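Local coordinates for SidF, inhibitor of growth family, member 3 (Legionella pneumophila subsp. pneumophila, PDB 4FYE), which dephosphorylates phosphoinositides as a bacterial lipid phosphatase, probably removing the 3-phosphate of phosphatidylinositol 3,4,5-trisphosphate, at residues E198-M203 against A251-S256; T261-S266 against N663-A668; K570-L575 against H598-C603; V582-E587 against M669-L674. The protein carries 1 engineered substitution. All coordinates share one frame; numbering follows the deposited sequence.

Interaction 1: residues E198-M203 against A251-S256; sequences EEQFIM and AGTRHS
His255 ND1 donates to Glu198 OE2 over 2.9 Å in a nearly straight bond (171°). The oxygen lies in the plane of the imidazole, whereas the N-H comes down on the carboxylate from above its plane, the two flat groups being 79° apart. OE2 also accepts from a water that in turn accepts from Ser256 N, so one carboxylate oxygen meets the chain past the strand twice, once directly and once through water. On its way there the extended Glu198 chain passes the opposite backbone, with CG 3.3 Å from Arg254 O. His255 NE2, across the ring, is hydrogen-bonded to Thr261 OG1. Behind this pair, Arg254 N reaches Glu199 O at 2.7 Å, almost along the C=O axis, and the return bond from Glu199 N to Arg254 O is longer, 3.2 Å. Phe201 and Gly252 form the next hydrogen-bonded pair. With CG in the crowded position between N and the carbonyl carbon (chi1 58°), Phe201 lays its ring over Gly252 of the neighbouring strand, Gly252 CA making a CH-pi contact 4.0 Å from the centroid. Val13 of helix 9-16 also meets this ring, and Glu199 forms a salt bridge with Arg188. Ile202, Ala251, Gln200 and Thr253 lie on the opposite face of the sheet from Phe201. The whole is an antiparallel beta ladder between two inner strands, 199-206 and 247-254, of a mixed six-stranded sheet.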
loop_
_atom_site.group_PDB
_atom_site.type_symbol
_atom_site.label_atom_id
_atom_site.label_comp_id
_atom_site.label_asym_id
_atom_site.label_seq_id
_atom_site.Cartn_x
_atom_site.Cartn_y
_atom_site.Cartn_z
ATOM N N GLU A 198 22.281 -0.961 -17.302
ATOM C CA GLU A 198 21.272 -0.557 -16.289
ATOM C C GLU A 198 19.949 -1.359 -16.363
ATOM O O GLU A 198 19.618 -1.930 -17.398
ATOM C CB GLU A 198 21.058 0.985 -16.236
ATOM C CG GLU A 198 21.986 1.643 -15.216
ATOM C CD GLU A 198 21.938 3.167 -15.150
ATOM O OE1 GLU A 198 20.869 3.790 -15.360
ATOM O OE2 GLU A 198 23.013 3.758 -14.839
ATOM N N GLU A 199 19.241 -1.460 -15.247
ATOM C CA GLU A 199 17.907 -2.079 -15.246
ATOM C C GLU A 199 17.069 -1.573 -14.094
ATOM O O GLU A 199 17.607 -1.132 -13.070
ATOM C CB GLU A 199 17.975 -3.609 -15.218
ATOM C CG GLU A 199 18.530 -4.227 -13.932
ATOM C CD GLU A 199 18.302 -5.749 -13.875
ATOM O OE1 GLU A 199 18.606 -6.394 -12.843
ATOM O OE2 GLU A 199 17.791 -6.319 -14.866
ATOM N N GLN A 200 15.755 -1.669 -14.247
ATOM C CA GLN A 200 14.896 -1.226 -13.202
ATOM C C GLN A 200 14.376 -2.393 -12.331
ATOM O O GLN A 200 14.541 -3.577 -12.685
ATOM C CB GLN A 200 13.760 -0.422 -13.832
ATOM C CG GLN A 200 14.097 1.025 -14.218
ATOM C CD GLN A 200 15.200 1.141 -15.272
ATOM O OE1 GLN A 200 16.187 1.859 -15.031
ATOM N NE2 GLN A 200 15.042 0.463 -16.452
ATOM N N PHE A 201 13.742 -2.071 -11.196
ATOM C CA PHE A 201 13.136 -3.112 -10.325
ATOM C C PHE A 201 12.008 -2.518 -9.497
ATOM O O PHE A 201 11.961 -1.292 -9.266
ATOM C CB PHE A 201 14.135 -3.700 -9.358
ATOM C CG PHE A 201 14.767 -2.680 -8.482
ATOM C CD1 PHE A 201 15.940 -2.065 -8.865
ATOM C CD2 PHE A 201 14.210 -2.360 -7.242
ATOM C CE1 PHE A 201 16.539 -1.093 -8.036
ATOM C CE2 PHE A 201 14.779 -1.398 -6.420
ATOM C CZ PHE A 201 15.932 -0.756 -6.817
ATOM N N ILE A 202 11.132 -3.408 -9.027
ATOM C CA ILE A 202 10.146 -3.098 -8.034
ATOM C C ILE A 202 10.113 -4.265 -7.052
ATOM O O ILE A 202 10.088 -5.418 -7.472
ATOM C CB ILE A 202 8.727 -3.024 -8.635
ATOM C CG1 ILE A 202 8.649 -2.070 -9.808
ATOM C CG2 ILE A 202 7.728 -2.569 -7.547
ATOM C CD1 ILE A 202 7.460 -2.386 -10.678
ATOM N N MET A 203 10.039 -3.966 -5.755
ATOM C CA MET A 203 9.929 -5.024 -4.784
ATOM C C MET A 203 8.923 -4.705 -3.684
ATOM O O MET A 203 8.549 -3.576 -3.525
ATOM C CB MET A 203 11.280 -5.341 -4.199
ATOM C CG MET A 203 12.093 -4.135 -3.805
ATOM S SD MET A 203 13.587 -4.743 -2.934
ATOM C CE MET A 203 14.815 -5.021 -4.224
ATOM N N ALA A 251 10.942 0.983 -5.592
ATOM C CA ALA A 251 11.176 0.852 -7.020
ATOM C C ALA A 251 12.396 1.679 -7.331
ATOM O O ALA A 251 12.583 2.742 -6.761
ATOM C CB ALA A 251 9.981 1.374 -7.792
ATOM N N GLY A 252 13.252 1.192 -8.204
ATOM C CA GLY A 252 14.314 2.026 -8.638
ATOM C C GLY A 252 15.120 1.517 -9.798
ATOM O O GLY A 252 14.640 0.629 -10.566
ATOM N N THR A 253 16.336 2.093 -9.962
ATOM C CA THR A 253 17.215 1.606 -10.989
ATOM C C THR A 253 18.463 1.017 -10.397
ATOM O O THR A 253 18.982 1.528 -9.366
ATOM C CB THR A 253 17.499 2.578 -12.193
ATOM O OG1 THR A 253 18.825 3.054 -12.193
ATOM C CG2 THR A 253 16.592 3.677 -12.357
ATOM N N ARG A 254 18.941 -0.073 -11.012
ATOM C CA ARG A 254 20.218 -0.691 -10.630
ATOM C C ARG A 254 21.344 -0.337 -11.611
ATOM O O ARG A 254 21.224 -0.580 -12.835
ATOM C CB ARG A 254 20.081 -2.209 -10.562
ATOM C CG ARG A 254 21.284 -2.908 -9.931
ATOM C CD ARG A 254 21.153 -4.371 -10.259
ATOM N NE ARG A 254 22.016 -5.265 -9.512
ATOM C CZ ARG A 254 23.093 -5.824 -10.031
ATOM N NH1 ARG A 254 23.453 -5.511 -11.267
ATOM N NH2 ARG A 254 23.819 -6.670 -9.307
ATOM N N HIS A 255 22.442 0.210 -11.098
ATOM C CA HIS A 255 23.494 0.724 -12.004
ATOM C C HIS A 255 24.391 -0.403 -12.407
ATOM O O HIS A 255 24.372 -1.444 -11.737
ATOM C CB HIS A 255 24.206 1.929 -11.407
ATOM C CG HIS A 255 23.261 3.024 -11.020
ATOM N ND1 HIS A 255 22.583 3.749 -11.941
ATOM C CD2 HIS A 255 22.793 3.435 -9.775
ATOM C CE1 HIS A 255 21.746 4.611 -11.314
ATOM N NE2 HIS A 255 21.895 4.438 -9.992
ATOM N N SER A 256 25.140 -0.248 -13.508
ATOM C CA SER A 256 25.918 -1.380 -14.036
ATOM C C SER A 256 26.878 -1.953 -13.000
ATOM O O SER A 256 27.111 -3.155 -12.988
ATOM C CB SER A 256 26.668 -1.022 -15.312
ATOM O OG SER A 256 27.283 0.229 -15.167
HETATM O O HOH W 1 25.454 2.277 -14.807
#

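Interaction 2: residues T261-S266 against N663-A668; sequences TIHHDS and NALWTA
Strand 261-266 and helix 663-668 run in roughly opposite directions, 154° between their axes, which approach to 7.7 Å. The helix presents Ala664, Leu665 and Ala668 to the strand: Ala668 CB rests over one face of the His263 ring, 3.3 Å from ND1, while Leu665 CD2 comes to 3.8 Å from His263 CD2, its side chain crossing that of the histidine at about a right angle. One turn back, Ala664 CB meets His264 CB at 3.9 Å. Two successive residues can turn their side chains to the helix because His263 and His264 form a classic beta bulge opposite Ala251, on an edge strand of the six-stranded sheet. Their first torsions then part the rings. His263 keeps CG beside its backbone N (chi1 -44°) and stays under the helix; His264 has CG anti to N (chi1 180°), which carries its ring along the strand until NE2 lies 2.6 Å from Ser266 OG in a hydrogen bond. That hydroxyl is also hydrogen-bonded to Lys644. No hydrogen bond links strand and helix directly. Within the helix, Asn663 O accepts both Thr667 N and Thr667 OG1, the hydroxyl at 2.7 Å.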
loop_
_atom_site.group_PDB
_atom_site.type_symbol
_atom_site.label_atom_id
_atom_site.label_comp_id
_atom_site.label_asym_id
_atom_site.label_seq_id
_atom_site.Cartn_x
_atom_site.Cartn_y
_atom_site.Cartn_z
ATOM N N THR A 261 19.798 3.491 -7.315
ATOM C CA THR A 261 19.086 4.722 -6.981
ATOM C C THR A 261 17.601 4.335 -6.803
ATOM O O THR A 261 17.029 3.614 -7.629
ATOM C CB THR A 261 19.258 5.743 -8.123
ATOM O OG1 THR A 261 20.660 5.992 -8.295
ATOM C CG2 THR A 261 18.552 7.057 -7.853
ATOM N N ILE A 262 16.981 4.857 -5.759
ATOM C CA ILE A 262 15.654 4.507 -5.371
ATOM C C ILE A 262 14.755 5.616 -5.861
ATOM O O ILE A 262 14.967 6.747 -5.479
ATOM C CB ILE A 262 15.580 4.305 -3.838
ATOM C CG1 ILE A 262 16.316 2.999 -3.443
ATOM C CG2 ILE A 262 14.137 4.145 -3.401
ATOM C CD1 ILE A 262 16.337 2.718 -1.957
ATOM N N HIS A 263 13.775 5.314 -6.727
ATOM C CA HIS A 263 12.860 6.350 -7.253
ATOM C C HIS A 263 11.526 6.365 -6.541
ATOM O O HIS A 263 10.745 7.284 -6.727
ATOM C CB HIS A 263 12.620 6.217 -8.777
ATOM C CG HIS A 263 13.872 5.944 -9.570
ATOM N ND1 HIS A 263 14.878 6.862 -9.714
ATOM C CD2 HIS A 263 14.289 4.798 -10.255
ATOM C CE1 HIS A 263 15.862 6.333 -10.456
ATOM N NE2 HIS A 263 15.514 5.069 -10.778
ATOM N N HIS A 264 11.240 5.361 -5.729
ATOM C CA HIS A 264 9.988 5.335 -4.973
ATOM C C HIS A 264 10.110 4.449 -3.766
ATOM O O HIS A 264 10.663 3.320 -3.819
ATOM C CB HIS A 264 8.836 4.872 -5.851
ATOM C CG HIS A 264 7.503 4.814 -5.140
ATOM N ND1 HIS A 264 6.790 5.915 -4.853
ATOM C CD2 HIS A 264 6.758 3.741 -4.694
ATOM C CE1 HIS A 264 5.657 5.587 -4.237
ATOM N NE2 HIS A 264 5.626 4.246 -4.139
ATOM N N ASP A 265 9.519 4.928 -2.683
ATOM C CA ASP A 265 9.565 4.288 -1.399
ATOM C C ASP A 265 8.251 4.630 -0.615
ATOM O O ASP A 265 8.072 5.769 -0.152
ATOM C CB ASP A 265 10.810 4.786 -0.670
ATOM C CG ASP A 265 10.942 4.168 0.741
ATOM O OD1 ASP A 265 9.899 3.697 1.314
ATOM O OD2 ASP A 265 12.091 4.114 1.255
ATOM N N SER A 266 7.328 3.673 -0.514
ATOM C CA SER A 266 6.069 3.899 0.150
ATOM C C SER A 266 5.533 2.575 0.627
ATOM O O SER A 266 6.293 1.570 0.692
ATOM C CB SER A 266 5.077 4.603 -0.776
ATOM O OG SER A 266 4.543 3.776 -1.802
ATOM N N ASN A 663 4.284 5.773 -12.530
ATOM C CA ASN A 663 4.499 7.161 -12.768
ATOM C C ASN A 663 5.805 7.595 -12.189
ATOM O O ASN A 663 6.480 8.453 -12.779
ATOM C CB ASN A 663 3.374 8.029 -12.183
ATOM C CG ASN A 663 3.711 9.489 -12.276
ATOM O OD1 ASN A 663 3.531 10.115 -13.324
ATOM N ND2 ASN A 663 4.306 10.017 -11.221
ATOM N N ALA A 664 6.165 7.039 -11.028
ATOM C CA ALA A 664 7.511 7.332 -10.446
ATOM C C ALA A 664 8.668 6.893 -11.392
ATOM O O ALA A 664 9.670 7.635 -11.595
ATOM C CB ALA A 664 7.651 6.628 -9.101
ATOM N N LEU A 665 8.540 5.689 -11.972
ATOM C CA LEU A 665 9.595 5.202 -12.828
ATOM C C LEU A 665 9.659 5.985 -14.157
ATOM O O LEU A 665 10.710 6.331 -14.650
ATOM C CB LEU A 665 9.424 3.732 -13.066
ATOM C CG LEU A 665 9.824 2.844 -11.878
ATOM C CD1 LEU A 665 9.301 1.490 -12.258
ATOM C CD2 LEU A 665 11.348 2.766 -11.633
ATOM N N TRP A 666 8.520 6.260 -14.736
ATOM C CA TRP A 666 8.511 6.984 -15.951
ATOM C C TRP A 666 9.178 8.343 -15.758
ATOM O O TRP A 666 9.989 8.775 -16.561
ATOM C CB TRP A 666 7.061 7.132 -16.397
ATOM C CG TRP A 666 6.975 7.933 -17.646
ATOM C CD1 TRP A 666 6.712 9.293 -17.776
ATOM C CD2 TRP A 666 7.214 7.446 -18.974
ATOM N NE1 TRP A 666 6.719 9.670 -19.075
ATOM C CE2 TRP A 666 7.084 8.614 -19.862
ATOM C CE3 TRP A 666 7.610 6.225 -19.502
ATOM C CZ2 TRP A 666 7.272 8.518 -21.249
ATOM C CZ3 TRP A 666 7.814 6.138 -20.887
ATOM C CH2 TRP A 666 7.635 7.250 -21.742
ATOM N N THR A 667 8.882 9.024 -14.668
ATOM C CA THR A 667 9.367 10.397 -14.473
ATOM C C THR A 667 10.818 10.417 -14.113
ATOM O O THR A 667 11.590 11.233 -14.619
ATOM C CB THR A 667 8.566 11.063 -13.354
ATOM O OG1 THR A 667 7.173 10.916 -13.682
ATOM C CG2 THR A 667 8.896 12.535 -13.233
ATOM N N ALA A 668 11.224 9.513 -13.236
ATOM C CA ALA A 668 12.639 9.474 -12.905
ATOM C C ALA A 668 13.550 9.205 -14.110
ATOM O O ALA A 668 14.682 9.667 -14.117
ATOM C CB ALA A 668 12.892 8.480 -11.802
#

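Interaction 3: residues K570-L575 against H598-C603; sequences KALQEL and HFYNSC
Leu575 CD1 sits at the edges of two aromatic rings: Phe599 CE1 is 3.6 Å from it and Tyr600 CD2 3.9 Å. Both rings leave their helix with CG anti to the backbone N (chi1 -176° for Phe599, 179° for Tyr600), so these neighbouring residues spread around the leucine. One turn earlier in its helix, Leu572 crosses Tyr600 at about a right angle and puts CD2 obliquely against the CE2 and CZ side of the ring. The same methyl reaches only loosely toward Cys603, with its CB 4.4 Å away. Leu472 of helix 467-476 touches both Leu575 and Cys603, and Leu456 of helix 438-458 lies on Phe599 and Cys603, so further helices extend the apolar core. In contrast, Lys570 and Gln573 sit on the outer surface of helix 570-575 in solvent and take no part. The far side of the other helix is polar, with Ser602 buried and His598 partly exposed: Ser602 OG and Ser602 N both donate to His598 O, the hydroxyl from 3.0 Å and from above the carbonyl plane. With axes 10.9 Å apart and nearly antiparallel, the contact is made by leucine and aromatic side chains, the backbones staying well apart. It joins the C-terminal part of the long helix 522-583 to the helix that follows it, 590-614, as an antiparallel helical hairpin.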
loop_
_atom_site.group_PDB
_atom_site.type_symbol
_atom_site.label_atom_id
_atom_site.label_comp_id
_atom_site.label_asym_id
_atom_site.label_seq_id
_atom_site.Cartn_x
_atom_site.Cartn_y
_atom_site.Cartn_z
ATOM N N LYS A 570 0.334 28.458 -17.750
ATOM C CA LYS A 570 1.328 29.187 -18.533
ATOM C C LYS A 570 2.578 29.401 -17.666
ATOM O O LYS A 570 3.686 29.274 -18.176
ATOM C CB LYS A 570 0.778 30.512 -19.095
ATOM C CG LYS A 570 1.643 31.232 -20.153
ATOM C CD LYS A 570 1.195 31.008 -21.607
ATOM C CE LYS A 570 1.302 29.545 -22.082
ATOM N NZ LYS A 570 0.945 29.394 -23.530
ATOM N N ALA A 571 2.401 29.674 -16.366
ATOM C CA ALA A 571 3.530 29.884 -15.429
ATOM C C ALA A 571 4.346 28.611 -15.155
ATOM O O ALA A 571 5.579 28.659 -15.131
ATOM C CB ALA A 571 3.039 30.468 -14.118
ATOM N N LEU A 572 3.654 27.490 -14.937
ATOM C CA LEU A 572 4.295 26.171 -14.750
ATOM C C LEU A 572 5.170 25.804 -15.960
ATOM O O LEU A 572 6.322 25.412 -15.820
ATOM C CB LEU A 572 3.220 25.122 -14.566
ATOM C CG LEU A 572 3.343 24.130 -13.399
ATOM C CD1 LEU A 572 2.279 23.053 -13.561
ATOM C CD2 LEU A 572 4.694 23.453 -13.248
ATOM N N GLN A 573 4.609 25.962 -17.146
ATOM C CA GLN A 573 5.312 25.767 -18.401
ATOM C C GLN A 573 6.566 26.713 -18.590
ATOM O O GLN A 573 7.624 26.281 -19.090
ATOM C CB GLN A 573 4.289 25.964 -19.528
ATOM C CG GLN A 573 4.764 25.578 -20.914
ATOM C CD GLN A 573 3.815 26.074 -21.993
ATOM O OE1 GLN A 573 3.813 27.266 -22.360
ATOM N NE2 GLN A 573 2.989 25.163 -22.506
ATOM N N GLU A 574 6.460 27.989 -18.205
ATOM C CA GLU A 574 7.642 28.882 -18.232
ATOM C C GLU A 574 8.678 28.432 -17.177
ATOM O O GLU A 574 9.896 28.459 -17.440
ATOM C CB GLU A 574 7.271 30.379 -18.040
ATOM C CG GLU A 574 6.414 31.035 -19.136
ATOM C CD GLU A 574 5.964 32.454 -18.774
ATOM O OE1 GLU A 574 5.904 32.766 -17.566
ATOM O OE2 GLU A 574 5.669 33.277 -19.677
ATOM N N LEU A 575 8.204 27.994 -16.001
ATOM C CA LEU A 575 9.126 27.445 -15.008
ATOM C C LEU A 575 9.894 26.278 -15.606
ATOM O O LEU A 575 11.116 26.214 -15.481
ATOM C CB LEU A 575 8.440 27.015 -13.713
ATOM C CG LEU A 575 9.260 27.158 -12.409
ATOM C CD1 LEU A 575 8.828 26.097 -11.407
ATOM C CD2 LEU A 575 10.761 27.075 -12.600
ATOM N N HIS A 598 12.298 18.796 -7.249
ATOM C CA HIS A 598 11.411 18.856 -6.101
ATOM C C HIS A 598 10.482 20.010 -6.226
ATOM O O HIS A 598 9.279 19.821 -6.133
ATOM C CB HIS A 598 12.163 18.974 -4.783
ATOM C CG HIS A 598 11.244 19.186 -3.578
ATOM N ND1 HIS A 598 10.378 18.230 -3.139
ATOM C CD2 HIS A 598 11.068 20.300 -2.739
ATOM C CE1 HIS A 598 9.701 18.708 -2.069
ATOM N NE2 HIS A 598 10.117 19.977 -1.833
ATOM N N PHE A 599 11.001 21.211 -6.447
ATOM C CA PHE A 599 10.102 22.383 -6.522
ATOM C C PHE A 599 9.036 22.246 -7.619
ATOM O O PHE A 599 7.825 22.429 -7.402
ATOM C CB PHE A 599 10.884 23.697 -6.730
ATOM C CG PHE A 599 10.012 24.930 -6.721
ATOM C CD1 PHE A 599 9.336 25.337 -7.869
ATOM C CD2 PHE A 599 9.870 25.696 -5.566
ATOM C CE1 PHE A 599 8.542 26.481 -7.876
ATOM C CE2 PHE A 599 9.073 26.841 -5.562
ATOM C CZ PHE A 599 8.407 27.229 -6.716
ATOM N N TYR A 600 9.503 21.955 -8.816
ATOM C CA TYR A 600 8.620 21.842 -9.940
ATOM C C TYR A 600 7.614 20.680 -9.834
ATOM O O TYR A 600 6.467 20.789 -10.288
ATOM C CB TYR A 600 9.454 21.620 -11.176
ATOM C CG TYR A 600 8.593 21.468 -12.358
ATOM C CD1 TYR A 600 8.062 20.213 -12.711
ATOM C CD2 TYR A 600 8.222 22.586 -13.094
ATOM C CE1 TYR A 600 7.220 20.088 -13.805
ATOM C CE2 TYR A 600 7.382 22.484 -14.185
ATOM C CZ TYR A 600 6.890 21.237 -14.540
ATOM O OH TYR A 600 6.060 21.168 -15.625
ATOM N N ASN A 601 8.050 19.549 -9.296
ATOM C CA ASN A 601 7.171 18.398 -9.295
ATOM C C ASN A 601 6.035 18.568 -8.300
ATOM O O ASN A 601 4.896 18.263 -8.630
ATOM C CB ASN A 601 7.957 17.081 -9.153
ATOM C CG ASN A 601 8.559 16.631 -10.478
ATOM O OD1 ASN A 601 8.023 16.922 -11.586
ATOM N ND2 ASN A 601 9.664 15.919 -10.396
ATOM N N SER A 602 6.368 19.089 -7.111
ATOM C CA SER A 602 5.428 19.571 -6.122
ATOM C C SER A 602 4.390 20.436 -6.772
ATOM O O SER A 602 3.207 20.165 -6.647
ATOM C CB SER A 602 6.161 20.441 -5.122
ATOM O OG SER A 602 6.954 19.670 -4.241
ATOM N N CYS A 603 4.809 21.484 -7.471
ATOM C CA CYS A 603 3.838 22.336 -8.131
ATOM C C CYS A 603 3.016 21.573 -9.166
ATOM O O CYS A 603 1.788 21.740 -9.244
ATOM C CB CYS A 603 4.531 23.512 -8.808
ATOM S SG CYS A 603 5.366 24.520 -7.596
#

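Interaction 4: residues V582-E587 against M669-L674; sequences VIQNKE and MSEDGL
Ile583 carries CG1 beside its backbone N (chi1 -73°) and extends it (chi2 170°), so that CG2, anti to N, and CD1 both face residues 672-674. CG2 abuts Asp672 O at 3.2 Å, and CD1 touches Leu674 CD2 at 4.0 Å, the two side chains crossing obliquely. The extended Gln584 chain lays its amide across Glu671 toward the solvent-exposed side, with NE2 3.3 Å from Glu671 CB. Glu671 itself bends at chi2 and leads its carboxylate away. In the fold, the C-terminal end of the long helix 522-583 and the turn after it are thus packed against the loop that leaves helix 652-668 on the way to helix 678-681. Asp672 is buried between them: OD1 is hydrogen-bonded to Ser580 OG and the backbone O to Gln597 NE2 of helix 590-614, while OD2 makes a long, weak ion pair with Lys576. The Gln584 amide and the Asp672 carboxylate, with planes 78° apart, keep OE1 and OD1 3.9 Å from each other. Gly673 takes a positive phi to turn the chain, and its carbonyl oxygen accepts from Asn601, after which Leu674 can pack back on Ile583 and on Tyr600.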
loop_
_atom_site.group_PDB
_atom_site.type_symbol
_atom_site.label_atom_id
_atom_site.label_comp_id
_atom_site.label_asym_id
_atom_site.label_seq_id
_atom_site.Cartn_x
_atom_site.Cartn_y
_atom_site.Cartn_z
ATOM N N VAL A 582 18.805 23.785 -17.509
ATOM C CA VAL A 582 19.753 23.802 -16.396
ATOM C C VAL A 582 19.885 22.407 -15.827
ATOM O O VAL A 582 20.974 21.974 -15.460
ATOM C CB VAL A 582 19.375 24.791 -15.265
ATOM C CG1 VAL A 582 20.330 24.641 -14.071
ATOM C CG2 VAL A 582 19.413 26.233 -15.766
ATOM N N ILE A 583 18.784 21.686 -15.763
ATOM C CA ILE A 583 18.842 20.367 -15.148
ATOM C C ILE A 583 19.739 19.445 -15.996
ATOM O O ILE A 583 20.613 18.719 -15.477
ATOM C CB ILE A 583 17.414 19.802 -14.910
ATOM C CG1 ILE A 583 16.764 20.560 -13.738
ATOM C CG2 ILE A 583 17.442 18.288 -14.691
ATOM C CD1 ILE A 583 15.290 20.289 -13.539
ATOM N N GLN A 584 19.539 19.521 -17.308
ATOM C CA GLN A 584 20.303 18.722 -18.250
ATOM C C GLN A 584 21.760 19.205 -18.430
ATOM O O GLN A 584 22.546 18.568 -19.133
ATOM C CB GLN A 584 19.568 18.702 -19.580
ATOM C CG GLN A 584 18.082 18.429 -19.419
ATOM C CD GLN A 584 17.420 18.031 -20.719
ATOM O OE1 GLN A 584 16.409 18.613 -21.111
ATOM N NE2 GLN A 584 17.986 17.031 -21.399
ATOM N N ASN A 585 22.118 20.321 -17.793
ATOM C CA ASN A 585 23.496 20.854 -17.850
ATOM C C ASN A 585 24.477 19.854 -17.239
ATOM O O ASN A 585 24.415 19.562 -16.033
ATOM C CB ASN A 585 23.593 22.227 -17.139
ATOM C CG ASN A 585 24.939 22.920 -17.333
ATOM O OD1 ASN A 585 25.173 23.600 -18.340
ATOM N ND2 ASN A 585 25.810 22.791 -16.338
ATOM N N LYS A 586 25.383 19.339 -18.071
ATOM C CA LYS A 586 26.354 18.337 -17.624
ATOM C C LYS A 586 27.250 18.810 -16.445
ATOM O O LYS A 586 28.059 18.034 -15.922
ATOM C CB LYS A 586 27.140 17.739 -18.827
ATOM C CG LYS A 586 28.198 18.608 -19.524
ATOM C CD LYS A 586 29.623 18.109 -19.249
ATOM C CE LYS A 586 30.560 18.322 -20.431
ATOM N NZ LYS A 586 31.141 19.694 -20.492
ATOM N N GLU A 587 27.051 20.051 -15.989
ATOM C CA GLU A 587 27.871 20.615 -14.919
ATOM C C GLU A 587 27.166 21.144 -13.652
ATOM O O GLU A 587 27.823 21.645 -12.749
ATOM C CB GLU A 587 28.848 21.664 -15.498
ATOM C CG GLU A 587 30.123 21.053 -16.068
ATOM C CD GLU A 587 30.915 22.022 -16.922
ATOM O OE1 GLU A 587 32.000 22.468 -16.473
ATOM O OE2 GLU A 587 30.449 22.339 -18.041
ATOM N N MET A 669 13.082 8.474 -15.123
ATOM C CA MET A 669 13.942 8.170 -16.261
ATOM C C MET A 669 13.874 9.174 -17.464
ATOM O O MET A 669 14.441 8.913 -18.554
ATOM C CB MET A 669 13.628 6.778 -16.715
ATOM C CG MET A 669 13.765 5.756 -15.595
ATOM S SD MET A 669 13.344 4.164 -16.335
ATOM C CE MET A 669 14.483 4.138 -17.734
ATOM N N SER A 670 13.144 10.277 -17.265
ATOM C CA SER A 670 13.115 11.429 -18.166
ATOM C C SER A 670 14.473 12.121 -18.248
ATOM O O SER A 670 15.285 11.998 -17.330
ATOM C CB SER A 670 12.145 12.479 -17.632
ATOM O OG SER A 670 10.836 11.983 -17.689
ATOM N N GLU A 671 14.675 12.889 -19.328
ATOM C CA GLU A 671 15.829 13.819 -19.470
ATOM C C GLU A 671 15.902 14.768 -18.288
ATOM O O GLU A 671 16.975 15.127 -17.827
ATOM C CB GLU A 671 15.726 14.651 -20.766
ATOM C CG GLU A 671 15.720 13.854 -22.074
ATOM C CD GLU A 671 16.721 12.685 -22.091
ATOM O OE1 GLU A 671 17.652 12.683 -22.935
ATOM O OE2 GLU A 671 16.580 11.747 -21.267
ATOM N N ASP A 672 14.725 15.139 -17.808
ATOM C CA ASP A 672 14.504 16.202 -16.838
ATOM C C ASP A 672 14.419 15.747 -15.400
ATOM O O ASP A 672 14.752 16.502 -14.504
ATOM C CB ASP A 672 13.130 16.794 -17.139
ATOM C CG ASP A 672 13.217 18.018 -17.930
ATOM O OD1 ASP A 672 14.317 18.571 -17.871
ATOM O OD2 ASP A 672 12.237 18.438 -18.603
ATOM N N GLY A 673 13.907 14.529 -15.180
ATOM C CA GLY A 673 13.317 14.176 -13.894
ATOM C C GLY A 673 11.973 14.887 -13.666
ATOM O O GLY A 673 11.453 14.886 -12.563
ATOM N N LEU A 674 11.399 15.497 -14.693
ATOM C CA LEU A 674 10.216 16.340 -14.496
ATOM C C LEU A 674 8.870 15.737 -14.930
ATOM O O LEU A 674 8.737 15.098 -15.992
ATOM C CB LEU A 674 10.412 17.675 -15.212
ATOM C CG LEU A 674 11.553 18.602 -14.749
ATOM C CD1 LEU A 674 11.428 19.881 -15.581
ATOM C CD2 LEU A 674 11.537 18.918 -13.256
#

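Interactions 1 and 2 meet on the six-stranded sheet through the neighbouring strands 247-254 and 260-268, their centres about 10 Å apart, and are hydrogen-bonded to each other through His255 with Thr261 and backbone Ala251 O with His263 N. Interactions 3 and 4 lie about 14 Å apart along the end of helix 522-583 and touch where Asn601 meets Gly673. Helix 652-668 and the loop following it carry interaction 2 into interaction 4, the centres of these two being about 15 Å apart. In sequence, interaction 1 closes first, interaction 3 lies wholly between the segments of interaction 2, and interaction 4 alternates with both 2 and 3. The late chain thereby returns to connect the sheet with the helical hairpin.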